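RNA-dependent RNA Polymerase (Bombyx mori cytoplasmic polyhedrosis virus, PDB 6TZ0) catalyses RNA-templated RNA synthesis, transcribing the viral double-stranded genome conservatively into plus strands and probably also making the minus strands during genome replication. Local coordinates at residues Leu722-Val727 / Trp733-Arg738; Tyr331-Arg336 / Leu1045-Ser1050; Lys323-Val328 / Leu726-Thr731. One frame throughout, in Å; residues are numbered along the deposited sequence.

Contact 1: residues Leu722-Val727 / Trp733-Arg738; sequences LLQQLV and WGFADR
Leu726 fills the space between two aromatic residues of Trp733-Arg738, and this is the tightly packed half of the contact. A chi1 of 175° swings CG away from its backbone nitrogen; Leu726 runs side by side with Trp733, and its CD2 reaches the indole at CE3, 3.6 Å away. Phe735 points its ring end at the same leucine, CZ lying 3.6 Å from Leu726 CB. Leucine suits this place, being long enough for CB to meet Phe735 while CD2 goes on to Trp733. Tyr332 of helix 325-339 packs on Leu726 and Phe735 and helps to bury them. The backbones join here too, through a hydrogen bond of 3.0 Å from Trp733 N to Leu726 O.

The packing gives way to polar chemistry at the hairpin turn. Leu723 and Gln724 both take left-handed backbone angles, and bonds between Leu722 and Gln725 close the two-residue turn. Gln724 is exposed; its backbone O lies 3.5 Å from Phe735 CD2, and its chain bends at chi2 (-61°) and crosses Phe735 at about a right angle, OE1 3.7 Å from CE2. From the other segment Arg738, bent at chi2 and chi3, presents NH2 at the edge of its guanidinium. NH2 gives OE1 of Gln724 a weak bond of 2.9 Å, bent to 125°.

A hairpin that follows the palm strands is consistent with motif E of RNA polymerases, and the side chain of Gln724 is about 6 Å from that of magnesium-binding Asp681. Buried apolar contacts thus fix the strand, whereas the turn's weak, bent bond probably adds little.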
ATOM      1  N   LEU A 722      10.221  15.817   8.826  1.00 31.83           N
ATOM      2  CA  LEU A 722      10.027  14.959   7.668  1.00 31.83           C
ATOM      3  C   LEU A 722       9.967  13.515   8.133  1.00 31.83           C
ATOM      4  O   LEU A 722      10.857  13.070   8.863  1.00 31.83           O
ATOM      5  CB  LEU A 722      11.142  15.133   6.635  1.00 31.83           C
ATOM      6  CG  LEU A 722      10.920  14.385   5.322  1.00 31.83           C
ATOM      7  CD1 LEU A 722       9.683  14.922   4.638  1.00 31.83           C
ATOM      8  CD2 LEU A 722      12.124  14.507   4.424  1.00 31.83           C
ATOM      9  N   LEU A 723       8.913  12.810   7.700  1.00 32.85           N
ATOM     10  CA  LEU A 723       8.699  11.379   7.948  1.00 32.85           C
ATOM     11  C   LEU A 723       8.644  11.058   9.438  1.00 32.85           C
ATOM     12  O   LEU A 723       9.215  10.065   9.892  1.00 32.85           O
ATOM     13  CB  LEU A 723       9.755  10.526   7.245  1.00 32.85           C
ATOM     14  CG  LEU A 723       9.728  10.619   5.723  1.00 32.85           C
ATOM     15  CD1 LEU A 723      10.870   9.826   5.117  1.00 32.85           C
ATOM     16  CD2 LEU A 723       8.395  10.140   5.210  1.00 32.85           C
ATOM     17  N   GLN A 724       7.940  11.916  10.188  1.00 34.89           N
ATOM     18  CA  GLN A 724       7.775  11.831  11.645  1.00 34.89           C
ATOM     19  C   GLN A 724       9.113  11.810  12.383  1.00 34.89           C
ATOM     20  O   GLN A 724       9.274  11.123  13.389  1.00 34.89           O
ATOM     21  CB  GLN A 724       6.910  10.634  12.050  1.00 34.89           C
ATOM     22  CG  GLN A 724       5.489  10.701  11.530  1.00 34.89           C
ATOM     23  CD  GLN A 724       4.730  11.906  12.047  1.00 34.89           C
ATOM     24  OE1 GLN A 724       4.883  12.312  13.197  1.00 34.89           O
ATOM     25  NE2 GLN A 724       3.895  12.483  11.192  1.00 34.89           N
ATOM     26  N   GLN A 725      10.078  12.568  11.875  1.00 31.46           N
ATOM     27  CA  GLN A 725      11.359  12.785  12.539  1.00 31.46           C
ATOM     28  C   GLN A 725      11.583  14.283  12.620  1.00 31.46           C
ATOM     29  O   GLN A 725      11.738  14.948  11.593  1.00 31.46           O
ATOM     30  CB  GLN A 725      12.492  12.082  11.799  1.00 31.46           C
ATOM     31  CG  GLN A 725      12.523  10.594  12.064  1.00 31.46           C
ATOM     32  CD  GLN A 725      13.499   9.854  11.188  1.00 31.46           C
ATOM     33  OE1 GLN A 725      13.975  10.379  10.187  1.00 31.46           O
ATOM     34  NE2 GLN A 725      13.837   8.638  11.583  1.00 31.46           N
ATOM     35  N   LEU A 726      11.580  14.812  13.835  1.00 28.44           N
ATOM     36  CA  LEU A 726      11.698  16.241  14.082  1.00 28.44           C
ATOM     37  C   LEU A 726      13.149  16.601  14.359  1.00 28.44           C
ATOM     38  O   LEU A 726      13.795  15.979  15.204  1.00 28.44           O
ATOM     39  CB  LEU A 726      10.815  16.658  15.257  1.00 28.44           C
ATOM     40  CG  LEU A 726      10.888  18.097  15.753  1.00 28.44           C
ATOM     41  CD1 LEU A 726      10.530  19.062  14.672  1.00 28.44           C
ATOM     42  CD2 LEU A 726       9.966  18.285  16.931  1.00 28.44           C
ATOM     43  N   VAL A 727      13.651  17.602  13.646  1.00 27.32           N
ATOM     44  CA  VAL A 727      14.981  18.150  13.873  1.00 27.32           C
ATOM     45  C   VAL A 727      14.824  19.611  14.257  1.00 27.32           C
ATOM     46  O   VAL A 727      14.142  20.369  13.562  1.00 27.32           O
ATOM     47  CB  VAL A 727      15.885  17.997  12.637  1.00 27.32           C
ATOM     48  CG1 VAL A 727      17.216  18.686  12.857  1.00 27.32           C
ATOM     49  CG2 VAL A 727      16.102  16.528  12.319  1.00 27.32           C
ATOM     50  N   TRP A 733      14.744  15.406  17.972  1.00 28.08           N
ATOM     51  CA  TRP A 733      13.735  15.174  19.006  1.00 28.08           C
ATOM     52  C   TRP A 733      12.938  13.943  18.583  1.00 28.08           C
ATOM     53  O   TRP A 733      12.075  14.021  17.710  1.00 28.08           O
ATOM     54  CB  TRP A 733      12.805  16.370  19.207  1.00 28.08           C
ATOM     55  CG  TRP A 733      13.428  17.647  19.718  1.00 28.08           C
ATOM     56  CD1 TRP A 733      14.745  17.891  19.945  1.00 28.08           C
ATOM     57  CD2 TRP A 733      12.729  18.834  20.122  1.00 28.08           C
ATOM     58  NE1 TRP A 733      14.916  19.166  20.419  1.00 28.08           N
ATOM     59  CE2 TRP A 733      13.692  19.762  20.547  1.00 28.08           C
ATOM     60  CE3 TRP A 733      11.381  19.206  20.145  1.00 28.08           C
ATOM     61  CZ2 TRP A 733      13.353  21.036  20.991  1.00 28.08           C
ATOM     62  CZ3 TRP A 733      11.049  20.466  20.591  1.00 28.08           C
ATOM     63  CH2 TRP A 733      12.027  21.364  21.005  1.00 28.08           C
ATOM     64  N   GLY A 734      13.228  12.806  19.200  1.00 30.58           N
ATOM     65  CA  GLY A 734      12.522  11.593  18.858  1.00 30.58           C
ATOM     66  C   GLY A 734      11.135  11.524  19.468  1.00 30.58           C
ATOM     67  O   GLY A 734      10.817  12.191  20.450  1.00 30.58           O
ATOM     68  N   PHE A 735      10.294  10.691  18.864  1.00 32.64           N
ATOM     69  CA  PHE A 735       8.883  10.569  19.232  1.00 32.64           C
ATOM     70  C   PHE A 735       8.703   9.194  19.875  1.00 32.64           C
ATOM     71  O   PHE A 735       8.445   8.203  19.190  1.00 32.64           O
ATOM     72  CB  PHE A 735       7.963  10.735  18.010  1.00 32.64           C
ATOM     73  CG  PHE A 735       7.974  12.115  17.389  1.00 32.64           C
ATOM     74  CD1 PHE A 735       8.486  13.216  18.057  1.00 32.64           C
ATOM     75  CD2 PHE A 735       7.454  12.299  16.117  1.00 32.64           C
ATOM     76  CE1 PHE A 735       8.491  14.464  17.464  1.00 32.64           C
ATOM     77  CE2 PHE A 735       7.449  13.545  15.522  1.00 32.64           C
ATOM     78  CZ  PHE A 735       7.967  14.627  16.195  1.00 32.64           C
ATOM     79  N   ALA A 736       8.843   9.136  21.200  1.00 37.12           N
ATOM     80  CA  ALA A 736       8.774   7.865  21.907  1.00 37.12           C
ATOM     81  C   ALA A 736       7.356   7.350  22.069  1.00 37.12           C
ATOM     82  O   ALA A 736       7.171   6.162  22.348  1.00 37.12           O
ATOM     83  CB  ALA A 736       9.413   7.981  23.288  1.00 37.12           C
ATOM     84  N   ASP A 737       6.353   8.201  21.901  1.00 42.77           N
ATOM     85  CA  ASP A 737       4.979   7.786  22.107  1.00 42.77           C
ATOM     86  C   ASP A 737       4.327   7.325  20.808  1.00 42.77           C
ATOM     87  O   ASP A 737       3.100   7.217  20.735  1.00 42.77           O
ATOM     88  CB  ASP A 737       4.194   8.924  22.754  1.00 42.77           C
ATOM     89  CG  ASP A 737       3.020   8.429  23.577  1.00 42.77           C
ATOM     90  OD1 ASP A 737       2.762   7.208  23.590  1.00 42.77           O
ATOM     91  OD2 ASP A 737       2.377   9.257  24.247  1.00 42.77           O
ATOM     92  N   ARG A 738       5.126   7.049  19.786  1.00 41.14           N
ATOM     93  CA  ARG A 738       4.657   6.436  18.556  1.00 41.14           C
ATOM     94  C   ARG A 738       4.947   4.948  18.514  1.00 41.14           C
ATOM     95  O   ARG A 738       4.565   4.279  17.550  1.00 41.14           O
ATOM     96  CB  ARG A 738       5.303   7.127  17.358  1.00 41.14           C
ATOM     97  CG  ARG A 738       4.971   8.593  17.270  1.00 41.14           C
ATOM     98  CD  ARG A 738       3.511   8.771  16.963  1.00 41.14           C
ATOM     99  NE  ARG A 738       3.181   8.208  15.661  1.00 41.14           N
ATOM    100  CZ  ARG A 738       3.183   8.903  14.531  1.00 41.14           C
ATOM    101  NH1 ARG A 738       2.875   8.311  13.386  1.00 41.14           N
ATOM    102  NH2 ARG A 738       3.464  10.197  14.554  1.00 41.14           N
TER

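Contact 2: residues Tyr331-Arg336 / Leu1045-Ser1050; sequences YYAACR and LAYNMS
Between residues 331-336 and 1045-1050 the nearest pair is Ala333 and Tyr1047. The tyrosine extends from the loop and brings its phenol end against the helix: Ala333 CB lies 3.7 Å from Tyr1047 OH and 3.8 Å from Tyr1047 CZ. The ring is sent toward the helix by a chi1 of -74°, which sets CG of Tyr1047 opposite its own carbonyl carbon. Alanine suits the facing position because its small methyl lets the phenol come close to the helix. Tyr332 borders the same hydroxyl more distantly, Tyr1047 OH lying near the plane of its ring, at the edge, 4.4 Å from CD2. What fixes the phenol is a hydrogen bond between Tyr1047 OH and the backbone oxygen of Ala329, one turn earlier in the helix, so the polar atom is satisfied while the rest of the ring packs.

Reoviral polymerases enclose the central polymerase domain between N-terminal and C-terminal regions. Here a loop of the C-terminal family region, more than 700 residues along the chain, rests its tyrosine on a helix that also packs against the polymerase hairpin.

In the next shell, Tyr332 is itself held by Arg336, one helical turn on. The arginine lays CG over a face of the phenol, 3.8 Å above its plane, and then bends so that NH1 donates to Tyr332 OH over 3.1 Å, with the oxygen near the guanidinium plane. The same guanidinium makes a cation-pi contact with Phe735. On the loop side, Ser1053 OG can hydrogen-bond to the backbone oxygen of Asn1048 or of Ser1050, or share its one proton between them.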
ATOM      1  N   TYR A 331       9.757  19.510  27.982  1.00 34.25           N
ATOM      2  CA  TYR A 331       8.321  19.751  28.094  1.00 34.25           C
ATOM      3  C   TYR A 331       7.565  19.286  26.856  1.00 34.25           C
ATOM      4  O   TYR A 331       6.407  18.869  26.964  1.00 34.25           O
ATOM      5  CB  TYR A 331       8.009  21.222  28.331  1.00 34.25           C
ATOM      6  CG  TYR A 331       8.418  21.778  29.662  1.00 34.25           C
ATOM      7  CD1 TYR A 331       7.897  21.261  30.833  1.00 34.25           C
ATOM      8  CD2 TYR A 331       9.210  22.912  29.746  1.00 34.25           C
ATOM      9  CE1 TYR A 331       8.232  21.792  32.056  1.00 34.25           C
ATOM     10  CE2 TYR A 331       9.542  23.464  30.967  1.00 34.25           C
ATOM     11  CZ  TYR A 331       9.053  22.892  32.117  1.00 34.25           C
ATOM     12  OH  TYR A 331       9.379  23.426  33.338  1.00 34.25           O
ATOM     13  N   TYR A 332       8.201  19.324  25.682  1.00 31.68           N
ATOM     14  CA  TYR A 332       7.540  18.846  24.477  1.00 31.68           C
ATOM     15  C   TYR A 332       7.363  17.338  24.502  1.00 31.68           C
ATOM     16  O   TYR A 332       6.305  16.835  24.116  1.00 31.68           O
ATOM     17  CB  TYR A 332       8.323  19.266  23.237  1.00 31.68           C
ATOM     18  CG  TYR A 332       7.639  18.877  21.950  1.00 31.68           C
ATOM     19  CD1 TYR A 332       6.518  19.560  21.514  1.00 31.68           C
ATOM     20  CD2 TYR A 332       8.104  17.820  21.183  1.00 31.68           C
ATOM     21  CE1 TYR A 332       5.887  19.209  20.347  1.00 31.68           C
ATOM     22  CE2 TYR A 332       7.476  17.460  20.018  1.00 31.68           C
ATOM     23  CZ  TYR A 332       6.377  18.164  19.598  1.00 31.68           C
ATOM     24  OH  TYR A 332       5.752  17.801  18.431  1.00 31.68           O
ATOM     25  N   ALA A 333       8.379  16.600  24.960  1.00 31.78           N
ATOM     26  CA  ALA A 333       8.224  15.155  25.116  1.00 31.78           C
ATOM     27  C   ALA A 333       7.176  14.814  26.166  1.00 31.78           C
ATOM     28  O   ALA A 333       6.434  13.833  26.008  1.00 31.78           O
ATOM     29  CB  ALA A 333       9.560  14.513  25.480  1.00 31.78           C
ATOM     30  N   ALA A 334       7.080  15.629  27.224  1.00 33.80           N
ATOM     31  CA  ALA A 334       6.027  15.435  28.216  1.00 33.80           C
ATOM     32  C   ALA A 334       4.641  15.636  27.611  1.00 33.80           C
ATOM     33  O   ALA A 334       3.735  14.841  27.863  1.00 33.80           O
ATOM     34  CB  ALA A 334       6.237  16.370  29.403  1.00 33.80           C
ATOM     35  N   CYS A 335       4.462  16.667  26.784  1.00 35.72           N
ATOM     36  CA  CYS A 335       3.159  16.866  26.150  1.00 35.72           C
ATOM     37  C   CYS A 335       2.860  15.818  25.079  1.00 35.72           C
ATOM     38  O   CYS A 335       1.687  15.528  24.817  1.00 35.72           O
ATOM     39  CB  CYS A 335       3.062  18.268  25.564  1.00 35.72           C
ATOM     40  SG  CYS A 335       2.980  19.545  26.819  1.00 35.72           S
ATOM     41  N   ARG A 336       3.893  15.243  24.453  1.00 36.20           N
ATOM     42  CA  ARG A 336       3.678  14.092  23.578  1.00 36.20           C
ATOM     43  C   ARG A 336       3.169  12.898  24.369  1.00 36.20           C
ATOM     44  O   ARG A 336       2.306  12.152  23.895  1.00 36.20           O
ATOM     45  CB  ARG A 336       4.966  13.712  22.836  1.00 36.20           C
ATOM     46  CG  ARG A 336       5.456  14.734  21.836  1.00 36.20           C
ATOM     47  CD  ARG A 336       4.426  14.919  20.781  1.00 36.20           C
ATOM     48  NE  ARG A 336       4.273  13.747  19.928  1.00 36.20           N
ATOM     49  CZ  ARG A 336       4.741  13.670  18.691  1.00 36.20           C
ATOM     50  NH1 ARG A 336       5.327  14.722  18.149  1.00 36.20           N
ATOM     51  NH2 ARG A 336       4.566  12.569  17.982  1.00 36.20           N
ATOM     52  N   LEU A1045      21.836  16.291  21.412  1.00 31.62           N
ATOM     53  CA  LEU A1045      21.221  15.982  20.134  1.00 31.62           C
ATOM     54  C   LEU A1045      20.386  14.709  20.160  1.00 31.62           C
ATOM     55  O   LEU A1045      20.004  14.212  19.097  1.00 31.62           O
ATOM     56  CB  LEU A1045      22.301  15.944  19.050  1.00 31.62           C
ATOM     57  CG  LEU A1045      23.614  15.192  19.242  1.00 31.62           C
ATOM     58  CD1 LEU A1045      23.514  13.766  18.820  1.00 31.62           C
ATOM     59  CD2 LEU A1045      24.694  15.883  18.450  1.00 31.62           C
ATOM     60  N   ALA A1046      20.082  14.194  21.349  1.00 31.12           N
ATOM     61  CA  ALA A1046      19.063  13.176  21.560  1.00 31.12           C
ATOM     62  C   ALA A1046      18.610  13.283  23.006  1.00 31.12           C
ATOM     63  O   ALA A1046      19.291  13.887  23.838  1.00 31.12           O
ATOM     64  CB  ALA A1046      19.572  11.768  21.250  1.00 31.12           C
ATOM     65  N   TYR A1047      17.447  12.695  23.310  1.00 28.74           N
ATOM     66  CA  TYR A1047      16.956  12.758  24.683  1.00 28.74           C
ATOM     67  C   TYR A1047      17.774  11.903  25.637  1.00 28.74           C
ATOM     68  O   TYR A1047      17.756  12.166  26.842  1.00 28.74           O
ATOM     69  CB  TYR A1047      15.484  12.354  24.780  1.00 28.74           C
ATOM     70  CG  TYR A1047      14.504  13.378  24.277  1.00 28.74           C
ATOM     71  CD1 TYR A1047      14.298  14.554  24.972  1.00 28.74           C
ATOM     72  CD2 TYR A1047      13.744  13.144  23.144  1.00 28.74           C
ATOM     73  CE1 TYR A1047      13.404  15.489  24.528  1.00 28.74           C
ATOM     74  CE2 TYR A1047      12.844  14.075  22.693  1.00 28.74           C
ATOM     75  CZ  TYR A1047      12.678  15.244  23.390  1.00 28.74           C
ATOM     76  OH  TYR A1047      11.773  16.178  22.953  1.00 28.74           O
ATOM     77  N   ASN A1048      18.504  10.908  25.142  1.00 32.27           N
ATOM     78  CA  ASN A1048      19.372  10.111  25.998  1.00 32.27           C
ATOM     79  C   ASN A1048      20.827  10.562  25.994  1.00 32.27           C
ATOM     80  O   ASN A1048      21.641   9.966  26.704  1.00 32.27           O
ATOM     81  CB  ASN A1048      19.318   8.628  25.615  1.00 32.27           C
ATOM     82  CG  ASN A1048      19.761   8.359  24.190  1.00 32.27           C
ATOM     83  OD1 ASN A1048      19.953   9.268  23.393  1.00 32.27           O
ATOM     84  ND2 ASN A1048      19.996   7.095  23.889  1.00 32.27           N
ATOM     85  N   MET A1049      21.186  11.569  25.209  1.00 31.70           N
ATOM     86  CA  MET A1049      22.581  11.952  25.033  1.00 31.70           C
ATOM     87  C   MET A1049      22.923  13.249  25.754  1.00 31.70           C
ATOM     88  O   MET A1049      23.739  14.033  25.276  1.00 31.70           O
ATOM     89  CB  MET A1049      22.932  12.057  23.553  1.00 31.70           C
ATOM     90  CG  MET A1049      23.002  10.717  22.857  1.00 31.70           C
ATOM     91  SD  MET A1049      23.403  10.857  21.119  1.00 31.70           S
ATOM     92  CE  MET A1049      25.094  11.395  21.250  1.00 31.70           C
ATOM     93  N   SER A1050      22.331  13.469  26.925  1.00 31.50           N
ATOM     94  CA  SER A1050      22.627  14.659  27.708  1.00 31.50           C
ATOM     95  C   SER A1050      24.024  14.577  28.302  1.00 31.50           C
ATOM     96  O   SER A1050      24.638  13.512  28.355  1.00 31.50           O
ATOM     97  CB  SER A1050      21.595  14.854  28.817  1.00 31.50           C
ATOM     98  OG  SER A1050      21.687  13.831  29.786  1.00 31.50           O
TER

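Contact 3: residues Lys323-Val328 / Leu726-Thr731; sequences KTQNDV and LVVNGT
The first turn of helix 325-339 meets the hairpin turn 728-731 with Gln325 and Val728 nearest, their CA atoms 8.9 Å apart, a gap that a long side chain has to span. Gln325 does so by stretching out: CG lies anti to the backbone N (chi1 -174°) and the chain stays extended beyond it, which carries the amide to the backbone of the turn. NE2 gives a hydrogen bond of 2.8 Å to Val728 O, but a bent one, at 126°, so it counts as weak. The same nitrogen lies 3.4 Å from Val728 CG1, as the two side chains run alongside one another, heading opposite ways, and 3.6 Å from Asn729 CB. The glutamine amide thus lies against the CB of the asparagine, and the amide planes of Gln325 and Asn729 stand almost perpendicular, 85° apart.

The turn that receives the glutamine is a two-residue beta-hairpin turn of type I', closed by Val728 N donating to Thr731 O over 2.8 Å. Asn729 and Gly730, both at positive phi, are the classic residues for its two corners: asparagine tolerates the left-handed region well, and glycine enters it without a side chain to hinder it.

The helix start is shaped by a capping box. Thr324 OG1 accepts from Asp327 N over 3.2 Å, and in return Asp327 OD2 accepts from Thr324 N at 3.1 Å. Lys323 N reaches the anti lone pair of that same OD2, so one carboxylate oxygen gathers two backbone donors. Around Gln325 the cover is largely apolar, from Leu261, Ala267 and Val269, while its OE1 has a weak hydrogen bond with Ser1043 OG.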
ATOM      1  N   LYS A 323      14.208  27.892  29.743  1.00 37.14           N
ATOM      2  CA  LYS A 323      15.338  28.788  29.557  1.00 37.14           C
ATOM      3  C   LYS A 323      16.347  28.302  28.534  1.00 37.14           C
ATOM      4  O   LYS A 323      17.047  29.126  27.948  1.00 37.14           O
ATOM      5  CB  LYS A 323      16.073  29.022  30.885  1.00 37.14           C
ATOM      6  CG  LYS A 323      15.391  30.002  31.817  1.00 37.14           C
ATOM      7  CD  LYS A 323      14.453  29.311  32.784  1.00 37.14           C
ATOM      8  CE  LYS A 323      13.885  30.297  33.783  1.00 37.14           C
ATOM      9  NZ  LYS A 323      13.022  31.302  33.096  1.00 37.14           N
ATOM     10  N   THR A 324      16.458  27.002  28.320  1.00 33.29           N
ATOM     11  CA  THR A 324      17.333  26.436  27.310  1.00 33.29           C
ATOM     12  C   THR A 324      16.488  25.783  26.227  1.00 33.29           C
ATOM     13  O   THR A 324      15.260  25.748  26.303  1.00 33.29           O
ATOM     14  CB  THR A 324      18.302  25.433  27.938  1.00 33.29           C
ATOM     15  OG1 THR A 324      17.566  24.352  28.518  1.00 33.29           O
ATOM     16  CG2 THR A 324      19.122  26.099  29.018  1.00 33.29           C
ATOM     17  N   GLN A 325      17.159  25.273  25.196  1.00 32.65           N
ATOM     18  CA  GLN A 325      16.464  24.471  24.198  1.00 32.65           C
ATOM     19  C   GLN A 325      16.087  23.109  24.764  1.00 32.65           C
ATOM     20  O   GLN A 325      15.060  22.532  24.375  1.00 32.65           O
ATOM     21  CB  GLN A 325      17.345  24.319  22.960  1.00 32.65           C
ATOM     22  CG  GLN A 325      16.691  23.622  21.786  1.00 32.65           C
ATOM     23  CD  GLN A 325      17.653  23.410  20.652  1.00 32.65           C
ATOM     24  OE1 GLN A 325      18.815  23.773  20.750  1.00 32.65           O
ATOM     25  NE2 GLN A 325      17.192  22.784  19.589  1.00 32.65           N
ATOM     26  N   ASN A 326      16.887  22.597  25.703  1.00 32.95           N
ATOM     27  CA  ASN A 326      16.594  21.304  26.303  1.00 32.95           C
ATOM     28  C   ASN A 326      15.363  21.369  27.190  1.00 32.95           C
ATOM     29  O   ASN A 326      14.671  20.360  27.354  1.00 32.95           O
ATOM     30  CB  ASN A 326      17.789  20.800  27.103  1.00 32.95           C
ATOM     31  CG  ASN A 326      19.006  20.593  26.246  1.00 32.95           C
ATOM     32  OD1 ASN A 326      18.891  20.323  25.055  1.00 32.95           O
ATOM     33  ND2 ASN A 326      20.181  20.676  26.850  1.00 32.95           N
ATOM     34  N   ASP A 327      15.062  22.547  27.738  1.00 34.43           N
ATOM     35  CA  ASP A 327      13.844  22.718  28.519  1.00 34.43           C
ATOM     36  C   ASP A 327      12.608  22.551  27.649  1.00 34.43           C
ATOM     37  O   ASP A 327      11.658  21.849  28.022  1.00 34.43           O
ATOM     38  CB  ASP A 327      13.841  24.087  29.189  1.00 34.43           C
ATOM     39  CG  ASP A 327      14.882  24.204  30.263  1.00 34.43           C
ATOM     40  OD1 ASP A 327      15.322  23.156  30.772  1.00 34.43           O
ATOM     41  OD2 ASP A 327      15.237  25.340  30.631  1.00 34.43           O
ATOM     42  N   VAL A 328      12.625  23.170  26.469  1.00 31.66           N
ATOM     43  CA  VAL A 328      11.521  23.059  25.531  1.00 31.66           C
ATOM     44  C   VAL A 328      11.413  21.637  25.008  1.00 31.66           C
ATOM     45  O   VAL A 328      10.304  21.120  24.830  1.00 31.66           O
ATOM     46  CB  VAL A 328      11.704  24.079  24.393  1.00 31.66           C
ATOM     47  CG1 VAL A 328      10.522  24.056  23.438  1.00 31.66           C
ATOM     48  CG2 VAL A 328      11.911  25.450  24.967  1.00 31.66           C
ATOM     49  N   LEU A 726      11.580  14.812  13.835  1.00 28.44           N
ATOM     50  CA  LEU A 726      11.698  16.241  14.082  1.00 28.44           C
ATOM     51  C   LEU A 726      13.149  16.601  14.359  1.00 28.44           C
ATOM     52  O   LEU A 726      13.795  15.979  15.204  1.00 28.44           O
ATOM     53  CB  LEU A 726      10.815  16.658  15.257  1.00 28.44           C
ATOM     54  CG  LEU A 726      10.888  18.097  15.753  1.00 28.44           C
ATOM     55  CD1 LEU A 726      10.530  19.062  14.672  1.00 28.44           C
ATOM     56  CD2 LEU A 726       9.966  18.285  16.931  1.00 28.44           C
ATOM     57  N   VAL A 727      13.651  17.602  13.646  1.00 27.32           N
ATOM     58  CA  VAL A 727      14.981  18.150  13.873  1.00 27.32           C
ATOM     59  C   VAL A 727      14.824  19.611  14.257  1.00 27.32           C
ATOM     60  O   VAL A 727      14.142  20.369  13.562  1.00 27.32           O
ATOM     61  CB  VAL A 727      15.885  17.997  12.637  1.00 27.32           C
ATOM     62  CG1 VAL A 727      17.216  18.686  12.857  1.00 27.32           C
ATOM     63  CG2 VAL A 727      16.102  16.528  12.319  1.00 27.32           C
ATOM     64  N   VAL A 728      15.416  19.995  15.387  1.00 28.10           N
ATOM     65  CA  VAL A 728      15.373  21.365  15.893  1.00 28.10           C
ATOM     66  C   VAL A 728      16.811  21.769  16.196  1.00 28.10           C
ATOM     67  O   VAL A 728      17.366  21.350  17.212  1.00 28.10           O
ATOM     68  CB  VAL A 728      14.499  21.506  17.145  1.00 28.10           C
ATOM     69  CG1 VAL A 728      14.489  22.928  17.614  1.00 28.10           C
ATOM     70  CG2 VAL A 728      13.084  21.044  16.889  1.00 28.10           C
ATOM     71  N   ASN A 729      17.407  22.587  15.323  1.00 27.96           N
ATOM     72  CA  ASN A 729      18.729  23.208  15.505  1.00 27.96           C
ATOM     73  C   ASN A 729      19.851  22.182  15.669  1.00 27.96           C
ATOM     74  O   ASN A 729      20.627  22.223  16.620  1.00 27.96           O
ATOM     75  CB  ASN A 729      18.724  24.195  16.674  1.00 27.96           C
ATOM     76  CG  ASN A 729      18.057  25.486  16.331  1.00 27.96           C
ATOM     77  OD1 ASN A 729      18.265  26.028  15.254  1.00 27.96           O
ATOM     78  ND2 ASN A 729      17.260  26.006  17.254  1.00 27.96           N
ATOM     79  N   GLY A 730      19.947  21.275  14.705  1.00 28.55           N
ATOM     80  CA  GLY A 730      20.992  20.272  14.746  1.00 28.55           C
ATOM     81  C   GLY A 730      20.770  19.183  15.766  1.00 28.55           C
ATOM     82  O   GLY A 730      21.719  18.503  16.153  1.00 28.55           O
ATOM     83  N   THR A 731      19.526  18.979  16.186  1.00 29.85           N
ATOM     84  CA  THR A 731      19.185  18.103  17.297  1.00 29.85           C
ATOM     85  C   THR A 731      17.928  17.314  16.963  1.00 29.85           C
ATOM     86  O   THR A 731      16.920  17.895  16.556  1.00 29.85           O
ATOM     87  CB  THR A 731      18.992  18.931  18.574  1.00 29.85           C
ATOM     88  OG1 THR A 731      20.260  19.378  19.070  1.00 29.85           O
ATOM     89  CG2 THR A 731      18.227  18.184  19.631  1.00 29.85           C
TER

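Helix 325-339 ties the three contacts together: its start supplies contact 3, its middle contact 2, and Tyr332 and Val328 also pack against contact 1. Contacts 2 and 3 have centres about 9 Å apart, contacts 1 and 2 about 10 Å, and contacts 1 and 3 about 13 Å. Trp733 bridges them, with CE3 3.7 Å from Tyr332 CD2 and CH2 3.9 Å from Val328 CG1. Strand 725-727 serves both contact 1 and contact 3. Toward the active site the order is clear: the side chain of Gln724 is about 7 Å from that of Asp547, Tyr332 about 12 Å, and contact 3 lies away from the annotated sites.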